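Amidohydrolase (PDB 4F0L) probably acts as a metal-dependent hydrolase of the amidohydrolase family, possibly a deaminase, with a ferric ion bound in the crystal. Local coordinates at residues A59-N63 and G121-G126; F192-I196 and V229-L233; A236-I240 and I378-R382; G322-I326 and G371-G376. All coordinates share one frame. Residues are numbered along the deposited sequence.

Contact 1. Residues A59-N63 and G121-G126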
loop_
_atom_site.group_PDB
_atom_site.type_symbol
_atom_site.label_atom_id
_atom_site.label_comp_id
_atom_site.label_asym_id
_atom_site.label_seq_id
_atom_site.Cartn_x
_atom_site.Cartn_y
_atom_site.Cartn_z
ATOM N N ALA B 59 -6.276 1.386 20.592
ATOM C CA ALA B 59 -5.547 0.261 21.165
ATOM C C ALA B 59 -4.281 -0.024 20.364
ATOM O O ALA B 59 -4.238 0.236 19.174
ATOM C CB ALA B 59 -6.433 -0.983 21.160
ATOM N N GLY B 60 -3.274 -0.566 21.050
ATOM C CA GLY B 60 -2.112 -1.111 20.423
ATOM C C GLY B 60 -2.452 -2.362 19.640
ATOM O O GLY B 60 -3.286 -3.156 20.046
ATOM N N MET B 61 -1.821 -2.507 18.473
ATOM C CA MET B 61 -2.086 -3.629 17.591
ATOM C C MET B 61 -1.035 -4.703 17.805
ATOM O O MET B 61 0.178 -4.429 17.791
ATOM C CB MET B 61 -2.032 -3.153 16.142
ATOM C CG MET B 61 -2.346 -4.211 15.093
ATOM S SD MET B 61 -4.057 -4.749 15.101
ATOM C CE MET B 61 -4.749 -3.217 14.469
ATOM N N ALA B 62 -1.483 -5.937 17.961
ATOM C CA ALA B 62 -0.536 -7.060 17.921
ATOM C C ALA B 62 -0.105 -7.308 16.506
ATOM O O ALA B 62 -0.913 -7.281 15.545
ATOM C CB ALA B 62 -1.137 -8.343 18.532
ATOM N N ASN B 63 1.186 -7.594 16.353
ATOM C CA ASN B 63 1.714 -8.034 15.077
ATOM C C ASN B 63 1.905 -9.520 15.237
ATOM O O ASN B 63 2.903 -9.970 15.745
ATOM C CB ASN B 63 3.031 -7.305 14.770
ATOM C CG ASN B 63 3.451 -7.446 13.313
ATOM O OD1 ASN B 63 3.498 -8.550 12.764
ATOM N ND2 ASN B 63 3.726 -6.328 12.683
ATOM N N GLY B 121 2.774 1.464 15.226
ATOM C CA GLY B 121 1.639 1.325 16.135
ATOM C C GLY B 121 1.374 -0.111 16.579
ATOM O O GLY B 121 0.293 -0.409 17.113
ATOM N N PHE B 122 2.304 -1.033 16.303
ATOM C CA PHE B 122 2.186 -2.386 16.828
ATOM C C PHE B 122 2.863 -2.416 18.188
ATOM O O PHE B 122 4.025 -2.015 18.300
ATOM C CB PHE B 122 2.903 -3.402 15.935
ATOM C CG PHE B 122 2.311 -3.559 14.577
ATOM C CD1 PHE B 122 1.208 -4.362 14.378
ATOM C CD2 PHE B 122 2.908 -2.946 13.464
ATOM C CE1 PHE B 122 0.708 -4.568 13.103
ATOM C CE2 PHE B 122 2.408 -3.124 12.206
ATOM C CZ PHE B 122 1.300 -3.938 12.019
ATOM N N THR B 123 2.171 -2.932 19.211
ATOM C CA THR B 123 2.653 -2.919 20.599
ATOM C C THR B 123 3.106 -4.279 21.144
ATOM O O THR B 123 3.654 -4.369 22.259
ATOM C CB THR B 123 1.580 -2.356 21.526
ATOM O OG1 THR B 123 0.316 -3.018 21.298
ATOM C CG2 THR B 123 1.417 -0.839 21.265
ATOM N N ARG B 124 2.896 -5.334 20.360
ATOM C CA ARG B 124 3.321 -6.699 20.724
ATOM C C ARG B 124 3.660 -7.423 19.463
ATOM O O ARG B 124 3.039 -7.168 18.429
ATOM C CB ARG B 124 2.234 -7.490 21.493
ATOM C CG ARG B 124 2.608 -8.921 21.835
ATOM C CD ARG B 124 1.565 -9.592 22.720
ATOM N NE ARG B 124 1.543 -8.997 24.053
ATOM C CZ ARG B 124 2.182 -9.469 25.120
ATOM N NH1 ARG B 124 2.936 -10.567 25.047
ATOM N NH2 ARG B 124 2.064 -8.835 26.285
ATOM N N VAL B 125 4.633 -8.317 19.545
ATOM C CA VAL B 125 4.969 -9.118 18.408
ATOM C C VAL B 125 4.885 -10.582 18.748
ATOM O O VAL B 125 5.253 -11.006 19.845
ATOM C CB VAL B 125 6.363 -8.761 17.805
ATOM C CG1 VAL B 125 7.493 -8.982 18.814
ATOM C CG2 VAL B 125 6.576 -9.567 16.502
ATOM N N GLY B 126 4.375 -11.342 17.788
ATOM C CA GLY B 126 4.375 -12.805 17.832
ATOM C C GLY B 126 5.478 -13.319 16.974
ATOM O O GLY B 126 5.351 -13.363 15.759
HETATM O O HOH W 1 -2.639 0.472 16.704
#

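Contact 2. Residues F192-I196 and V229-L233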
loop_
_atom_site.group_PDB
_atom_site.type_symbol
_atom_site.label_atom_id
_atom_site.label_comp_id
_atom_site.label_asym_id
_atom_site.label_seq_id
_atom_site.Cartn_x
_atom_site.Cartn_y
_atom_site.Cartn_z
ATOM N N PHE B 192 13.701 -29.939 21.369
ATOM C CA PHE B 192 12.746 -28.842 21.357
ATOM C C PHE B 192 12.238 -28.497 22.766
ATOM O O PHE B 192 12.162 -27.307 23.098
ATOM C CB PHE B 192 11.562 -29.123 20.411
ATOM C CG PHE B 192 10.608 -27.972 20.290
ATOM C CD1 PHE B 192 10.920 -26.870 19.495
ATOM C CD2 PHE B 192 9.412 -27.963 20.982
ATOM C CE1 PHE B 192 10.050 -25.782 19.395
ATOM C CE2 PHE B 192 8.535 -26.875 20.879
ATOM C CZ PHE B 192 8.860 -25.787 20.093
ATOM N N ALA B 193 11.848 -29.509 23.562
ATOM C CA ALA B 193 11.407 -29.250 24.957
ATOM C C ALA B 193 12.522 -28.528 25.742
ATOM O O ALA B 193 12.269 -27.570 26.468
ATOM C CB ALA B 193 10.984 -30.541 25.689
ATOM N N ARG B 194 13.757 -28.978 25.595
ATOM C CA ARG B 194 14.872 -28.323 26.265
ATOM C C ARG B 194 15.038 -26.858 25.790
ATOM O O ARG B 194 15.341 -25.982 26.566
ATOM C CB ARG B 194 16.154 -29.124 26.065
ATOM C CG ARG B 194 16.246 -30.380 26.937
ATOM C CD ARG B 194 17.662 -30.962 26.967
ATOM N NE ARG B 194 17.969 -31.631 25.707
ATOM C CZ ARG B 194 18.914 -31.257 24.832
ATOM N NH1 ARG B 194 19.058 -31.967 23.711
ATOM N NH2 ARG B 194 19.714 -30.199 25.042
ATOM N N LEU B 195 14.790 -26.590 24.515
ATOM C CA LEU B 195 14.884 -25.221 24.000
ATOM C C LEU B 195 13.781 -24.353 24.609
ATOM O O LEU B 195 14.042 -23.226 25.055
ATOM C CB LEU B 195 14.767 -25.236 22.478
ATOM C CG LEU B 195 14.698 -23.874 21.770
ATOM C CD1 LEU B 195 16.044 -23.205 21.824
ATOM C CD2 LEU B 195 14.246 -24.089 20.348
ATOM N N ILE B 196 12.560 -24.885 24.646
ATOM C CA ILE B 196 11.445 -24.207 25.288
ATOM C C ILE B 196 11.768 -23.883 26.762
ATOM O O ILE B 196 11.499 -22.789 27.224
ATOM C CB ILE B 196 10.150 -25.043 25.190
ATOM C CG1 ILE B 196 9.563 -24.983 23.763
ATOM C CG2 ILE B 196 9.117 -24.580 26.202
ATOM C CD1 ILE B 196 9.150 -23.593 23.287
ATOM N N VAL B 229 4.510 -31.648 20.721
ATOM C CA VAL B 229 4.840 -30.221 20.789
ATOM C C VAL B 229 3.690 -29.418 21.369
ATOM O O VAL B 229 3.906 -28.550 22.217
ATOM C CB VAL B 229 5.269 -29.693 19.401
ATOM C CG1 VAL B 229 5.390 -28.189 19.393
ATOM C CG2 VAL B 229 6.581 -30.352 19.003
ATOM N N THR B 230 2.470 -29.751 20.973
ATOM C CA THR B 230 1.299 -28.977 21.384
ATOM C C THR B 230 0.768 -29.373 22.786
ATOM O O THR B 230 -0.212 -28.814 23.274
ATOM C CB THR B 230 0.202 -29.041 20.295
ATOM O OG1 THR B 230 -0.177 -30.394 20.059
ATOM C CG2 THR B 230 0.730 -28.499 18.980
ATOM N N GLN B 231 1.442 -30.323 23.432
ATOM C CA GLN B 231 1.139 -30.718 24.795
ATOM C C GLN B 231 2.152 -30.128 25.781
ATOM O O GLN B 231 1.934 -30.200 26.985
ATOM C CB GLN B 231 1.080 -32.273 24.914
ATOM N N LEU B 232 3.232 -29.519 25.291
ATOM C CA LEU B 232 4.273 -29.012 26.198
ATOM C C LEU B 232 3.781 -27.931 27.135
ATOM O O LEU B 232 4.128 -27.926 28.310
ATOM C CB LEU B 232 5.473 -28.449 25.435
ATOM C CG LEU B 232 6.449 -29.428 24.821
ATOM C CD1 LEU B 232 7.521 -28.607 24.107
ATOM C CD2 LEU B 232 7.061 -30.399 25.859
ATOM N N LEU B 233 3.003 -26.995 26.601
ATOM C CA LEU B 233 2.516 -25.847 27.330
ATOM C C LEU B 233 1.028 -25.725 26.969
ATOM O O LEU B 233 0.647 -24.903 26.121
ATOM C CB LEU B 233 3.297 -24.579 26.931
ATOM C CG LEU B 233 4.794 -24.555 27.300
ATOM C CD1 LEU B 233 5.556 -23.450 26.548
ATOM C CD2 LEU B 233 5.023 -24.495 28.823
#

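Contact 3. Residues A236-I240 and I378-R382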
loop_
_atom_site.group_PDB
_atom_site.type_symbol
_atom_site.label_atom_id
_atom_site.label_comp_id
_atom_site.label_asym_id
_atom_site.label_seq_id
_atom_site.Cartn_x
_atom_site.Cartn_y
_atom_site.Cartn_z
ATOM N N ALA B 236 -0.863 -22.360 26.746
ATOM C CA ALA B 236 -0.253 -21.255 26.011
ATOM C C ALA B 236 -0.594 -21.414 24.523
ATOM O O ALA B 236 -0.997 -22.498 24.092
ATOM C CB ALA B 236 1.262 -21.260 26.239
ATOM N N PRO B 237 -0.399 -20.350 23.732
ATOM C CA PRO B 237 -0.704 -20.464 22.298
ATOM C C PRO B 237 0.006 -21.549 21.476
ATOM O O PRO B 237 1.140 -21.921 21.767
ATOM C CB PRO B 237 -0.336 -19.077 21.738
ATOM C CG PRO B 237 -0.496 -18.147 22.906
ATOM C CD PRO B 237 -0.097 -18.964 24.123
ATOM N N VAL B 238 -0.683 -21.991 20.430
ATOM C CA VAL B 238 -0.105 -22.821 19.379
ATOM C C VAL B 238 -0.328 -22.112 18.019
ATOM O O VAL B 238 -1.461 -21.797 17.663
ATOM C CB VAL B 238 -0.786 -24.192 19.338
ATOM C CG1 VAL B 238 -0.214 -25.077 18.208
ATOM C CG2 VAL B 238 -0.699 -24.870 20.703
ATOM N N HIS B 239 0.749 -21.846 17.296
ATOM C CA HIS B 239 0.687 -21.271 15.947
ATOM C C HIS B 239 1.253 -22.237 14.944
ATOM O O HIS B 239 2.201 -22.977 15.254
ATOM C CB HIS B 239 1.472 -19.981 15.886
ATOM C CG HIS B 239 0.821 -18.839 16.590
ATOM N ND1 HIS B 239 0.839 -17.572 16.087
ATOM C CD2 HIS B 239 0.163 -18.767 17.809
ATOM C CE1 HIS B 239 0.179 -16.766 16.901
ATOM N NE2 HIS B 239 -0.238 -17.482 17.962
ATOM N N ILE B 240 0.689 -22.236 13.745
ATOM C CA ILE B 240 1.133 -23.124 12.664
ATOM C C ILE B 240 0.819 -22.496 11.324
ATOM O O ILE B 240 -0.259 -21.957 11.160
ATOM C CB ILE B 240 0.441 -24.511 12.791
ATOM C CG1 ILE B 240 0.881 -25.473 11.691
ATOM C CG2 ILE B 240 -1.081 -24.384 12.775
ATOM C CD1 ILE B 240 0.696 -26.938 12.033
ATOM N N ILE B 378 -5.970 -12.230 21.216
ATOM C CA ILE B 378 -6.302 -13.624 21.533
ATOM C C ILE B 378 -5.183 -14.573 21.045
ATOM O O ILE B 378 -4.704 -15.397 21.807
ATOM C CB ILE B 378 -7.693 -14.035 20.970
ATOM C CG1 ILE B 378 -8.839 -13.251 21.672
ATOM C CG2 ILE B 378 -7.878 -15.559 21.041
ATOM C CD1 ILE B 378 -10.171 -13.250 20.908
ATOM N N ALA B 379 -4.749 -14.421 19.787
ATOM C CA ALA B 379 -3.633 -15.237 19.246
ATOM C C ALA B 379 -2.350 -15.065 20.041
ATOM O O ALA B 379 -1.485 -15.965 20.051
ATOM C CB ALA B 379 -3.356 -14.889 17.772
ATOM N N MET B 380 -2.180 -13.892 20.655
ATOM C CA MET B 380 -0.947 -13.607 21.402
ATOM C C MET B 380 -1.036 -14.143 22.856
ATOM O O MET B 380 -0.076 -14.014 23.609
ATOM C CB MET B 380 -0.652 -12.112 21.446
ATOM C CG MET B 380 -0.320 -11.465 20.108
ATOM S SD MET B 380 1.160 -12.042 19.309
ATOM C CE MET B 380 0.605 -13.606 18.612
ATOM N N GLY B 381 -2.170 -14.724 23.239
ATOM C CA GLY B 381 -2.365 -15.201 24.604
ATOM C C GLY B 381 -2.648 -14.092 25.600
ATOM O O GLY B 381 -2.395 -14.251 26.792
ATOM N N ARG B 382 -3.180 -12.966 25.121
ATOM C CA ARG B 382 -3.392 -11.791 25.946
ATOM C C ARG B 382 -4.837 -11.274 25.753
ATOM O O ARG B 382 -5.042 -10.124 25.358
ATOM C CB ARG B 382 -2.420 -10.694 25.533
ATOM C CG ARG B 382 -0.928 -10.987 25.760
ATOM C CD ARG B 382 -0.551 -11.001 27.239
ATOM N NE ARG B 382 -0.926 -9.736 27.859
ATOM C CZ ARG B 382 -0.614 -9.358 29.101
ATOM N NH1 ARG B 382 0.126 -10.129 29.892
ATOM N NH2 ARG B 382 -1.033 -8.178 29.548
#

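Contact 4. Residues G322-I326 and G371-G376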
loop_
_atom_site.group_PDB
_atom_site.type_symbol
_atom_site.label_atom_id
_atom_site.label_comp_id
_atom_site.label_asym_id
_atom_site.label_seq_id
_atom_site.Cartn_x
_atom_site.Cartn_y
_atom_site.Cartn_z
ATOM N N GLY B 322 -15.722 -15.886 12.810
ATOM C CA GLY B 322 -14.285 -16.084 12.885
ATOM C C GLY B 322 -13.592 -14.804 13.281
ATOM O O GLY B 322 -14.064 -13.726 12.971
ATOM N N LYS B 323 -12.480 -14.925 13.992
ATOM C CA LYS B 323 -11.695 -13.786 14.401
ATOM C C LYS B 323 -10.299 -13.871 13.778
ATOM O O LYS B 323 -9.785 -14.969 13.527
ATOM C CB LYS B 323 -11.592 -13.763 15.922
ATOM C CG LYS B 323 -12.878 -13.394 16.660
ATOM C CD LYS B 323 -12.673 -13.607 18.165
ATOM C CE LYS B 323 -13.859 -13.129 18.990
ATOM N NZ LYS B 323 -14.961 -14.095 18.962
ATOM N N PHE B 324 -9.676 -12.714 13.571
ATOM C CA PHE B 324 -8.373 -12.633 12.879
ATOM C C PHE B 324 -7.455 -11.589 13.499
ATOM O O PHE B 324 -7.914 -10.702 14.235
ATOM C CB PHE B 324 -8.588 -12.298 11.392
ATOM C CG PHE B 324 -8.834 -10.830 11.130
ATOM C CD1 PHE B 324 -10.075 -10.281 11.310
ATOM C CD2 PHE B 324 -7.780 -10.002 10.717
ATOM C CE1 PHE B 324 -10.298 -8.923 11.093
ATOM C CE2 PHE B 324 -7.985 -8.636 10.501
ATOM C CZ PHE B 324 -9.263 -8.098 10.709
ATOM N N GLY B 325 -6.163 -11.720 13.203
ATOM C CA GLY B 325 -5.176 -10.681 13.399
ATOM C C GLY B 325 -4.254 -10.542 12.185
ATOM O O GLY B 325 -4.356 -11.298 11.196
ATOM N N ILE B 326 -3.346 -9.582 12.260
ATOM C CA ILE B 326 -2.406 -9.327 11.187
ATOM C C ILE B 326 -0.972 -9.461 11.641
ATOM O O ILE B 326 -0.619 -9.120 12.788
ATOM C CB ILE B 326 -2.583 -7.929 10.548
ATOM C CG1 ILE B 326 -2.574 -6.823 11.625
ATOM C CG2 ILE B 326 -3.863 -7.907 9.703
ATOM C CD1 ILE B 326 -2.508 -5.404 11.063
ATOM N N GLY B 371 -11.365 -5.579 14.637
ATOM C CA GLY B 371 -11.218 -7.035 14.474
ATOM C C GLY B 371 -9.780 -7.485 14.675
ATOM O O GLY B 371 -9.510 -8.464 15.384
ATOM N N ALA B 372 -8.844 -6.742 14.081
ATOM C CA ALA B 372 -7.453 -7.150 14.101
ATOM C C ALA B 372 -6.836 -6.989 15.476
ATOM O O ALA B 372 -5.984 -7.819 15.882
ATOM C CB ALA B 372 -6.647 -6.403 13.038
ATOM N N VAL B 373 -7.236 -5.943 16.207
ATOM C CA VAL B 373 -6.818 -5.812 17.620
ATOM C C VAL B 373 -7.337 -6.980 18.473
ATOM O O VAL B 373 -6.579 -7.534 19.277
ATOM C CB VAL B 373 -7.307 -4.487 18.252
ATOM C CG1 VAL B 373 -7.104 -4.504 19.772
ATOM C CG2 VAL B 373 -6.570 -3.281 17.595
ATOM N N LEU B 374 -8.638 -7.282 18.341
ATOM C CA LEU B 374 -9.311 -8.324 19.117
ATOM C C LEU B 374 -8.716 -9.710 18.866
ATOM O O LEU B 374 -8.300 -10.402 19.815
ATOM C CB LEU B 374 -10.825 -8.336 18.816
ATOM C CG LEU B 374 -11.709 -9.373 19.507
ATOM C CD1 LEU B 374 -11.804 -9.133 21.002
ATOM C CD2 LEU B 374 -13.101 -9.398 18.870
ATOM N N GLY B 375 -8.660 -10.121 17.613
ATOM C CA GLY B 375 -8.149 -11.463 17.273
ATOM C C GLY B 375 -6.659 -11.553 17.504
ATOM O O GLY B 375 -6.143 -12.557 17.965
ATOM N N GLY B 376 -5.966 -10.464 17.234
ATOM C CA GLY B 376 -4.550 -10.408 17.507
ATOM C C GLY B 376 -4.191 -10.678 18.951
ATOM O O GLY B 376 -3.334 -11.486 19.242
HETATM O O HOH W 2 -11.225 -10.574 14.768
HETATM O O HOH W 3 -3.368 -8.483 15.032
#

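Contact 1. Residues A59-N63 and G121-G126
Strands 61-63 and 122-126 run parallel, their axes 4.7 Å apart at closest and splayed by 35°. M61 N reaches G121 O (3.3 Å) and M61 O takes T123 N (2.9 Å); further along, N63 N bonds R124 O (2.8 Å) and N63 O takes G126 N (2.9 Å). M61 thus pairs with F122, but N63 pairs with V125, so one strand has an extra residue. T123, with psi near -6°, marks this beta bulge, which keeps F122 and V125 on the same face as M61 and N63. Before the ladder begins, a water donates to A59 O (3.0 Å) and G121 O (3.1 Å). G121 itself ends helix 103-119 with a Schellman motif. G60 passes tightly beneath T123, its CA 3.2 Å from T123 OG1, where a beta-carbon would clash.

M61 CG packs on F122 CD1 (3.6 Å), and the amide of N63 lies over one face of the F122 ring, ND2 3.5 Å from CZ; N63 OD1 is held by S328 N. R124 turns to the other face and bonds G208 O and T162.

These are the first two strands of the TIM barrel. M117 of helix 103-119 covers N63, F122 and V125 from outside, I336 of helix 336-351 meets M61 and F122, helix 364-379 packs on M61, and strand 160-167 continues the sheet beyond T123 and V125.

Contact 2. Residues F192-I196 and V229-L233
L232 is the main bump here, and it enters a hollow on helix 189-203 walled by F192, A193 and I196. Its CD1 methyl goes deepest, lying 3.7 Å from F192 CD2 at the edge of the ring and 4.2 Å from I196 CG1, while its CD2 methyl rests against A193 CB at 3.9 Å, nearer the surface. V229 and L233 make smaller contacts beside it. V229 CG1 abuts F192 CE2 (3.7 Å), and L233 CD1 meets I196 CG2 (3.8 Å), one helical turn on from F192. A type I beta turn from V229 to L232, with L232 N 3.3 Å from V229 O, brings these side chains to the helix and turns T230 and Q231 away from the helix. The elements belong to consecutive beta-alpha units of the TIM barrel: helix 189-203 follows strand 160-167, and helix 223-229, which leads into the turn, follows strand 210-215. Beneath the contact those strands supply the floor, with P165 touching F192 and I196, V213 under F192 and V229, and L211 under I196 and L233. R273 clasps the back of the turn through hydrogen bonds to T230 O and L233 O.

Contact 3. Residues A236-I240 and I378-R382
The imidazole of H239 points at the end of helix 364-379, where NE2 donates a nearly straight hydrogen bond to A379 O (2.9 Å, 163° at the hydrogen) and CE1 touches M380 CE at 3.6 Å. M380 starts away from H239 at its CB but folds back through its thioether to make that touch. P237 packs beside the same carbonyl, its CB 3.7 Å from A379 O and its CG 3.8 Å from G381 N. G381, at positive phi, closes the helix in a Schellman motif, with G381 N bonded to I378 O (3.0 Å); a beta-carbon there would press on P237 CG. The contact joins strand 238-242, the fifth of the TIM barrel, to a helix end that also meets L64 of strand 56-66. H239 is distinct from the nearby iron ligands H65 and H241. Because its NE2 is the donor, that nitrogen must carry a proton, and the ring is tied to a main-chain carbonyl.

Contact 4. Residues G322-I326 and G371-G376
This is a close crossing of strand 323-326 over helix 364-379, the strand axis passing 5.5 Å from that of helix segment 371-376 at 97°. Glycines make such an approach possible: the CA atoms of G325 and G376 are 4.2 Å apart, those of F324 and G375 4.6 Å. F324 O takes CA-H...O contacts from G375 CA (3.1 Å) and A372 CA (3.6 Å), and a beta-carbon on G375 would collide with it. The strand is the eighth of the TIM barrel and closes it through backbone bonding of I326 to L64 on strand 56-66. Two waters bridge the crossing: one accepts from F324 N (2.9 Å) and donates to G371 O (2.8 Å), the other accepts from I326 N (3.0 Å) and donates to A372 O (2.8 Å). One face of the F324 ring lies over G371 O and A372 CA, with CE2 3.6 Å from A372 CB. K323 CE brushes L374 CD2 (3.8 Å) at the exposed end.

How the contacts relate
Along the chain contacts 1, 2 and 3 open in series, and contact 4 is nested within the loop that contact 3 closes. Together they sample one TIM barrel: contact 1 pairs its first two strands, contact 2 lies in the outer helical layer, and contacts 3 and 4 set helix 364-379 against the fifth and eighth strands. Contacts 1, 3 and 4 cluster, with centres 11 to 14 Å apart, and meet through M380 on A62 and M61 on A372. Contact 2 lies 25 Å from contact 1 between centres, but touches contact 3 through T230 and V238. Helix 364-379 thus links strands that lead to iron ligands H65, H241 and D329.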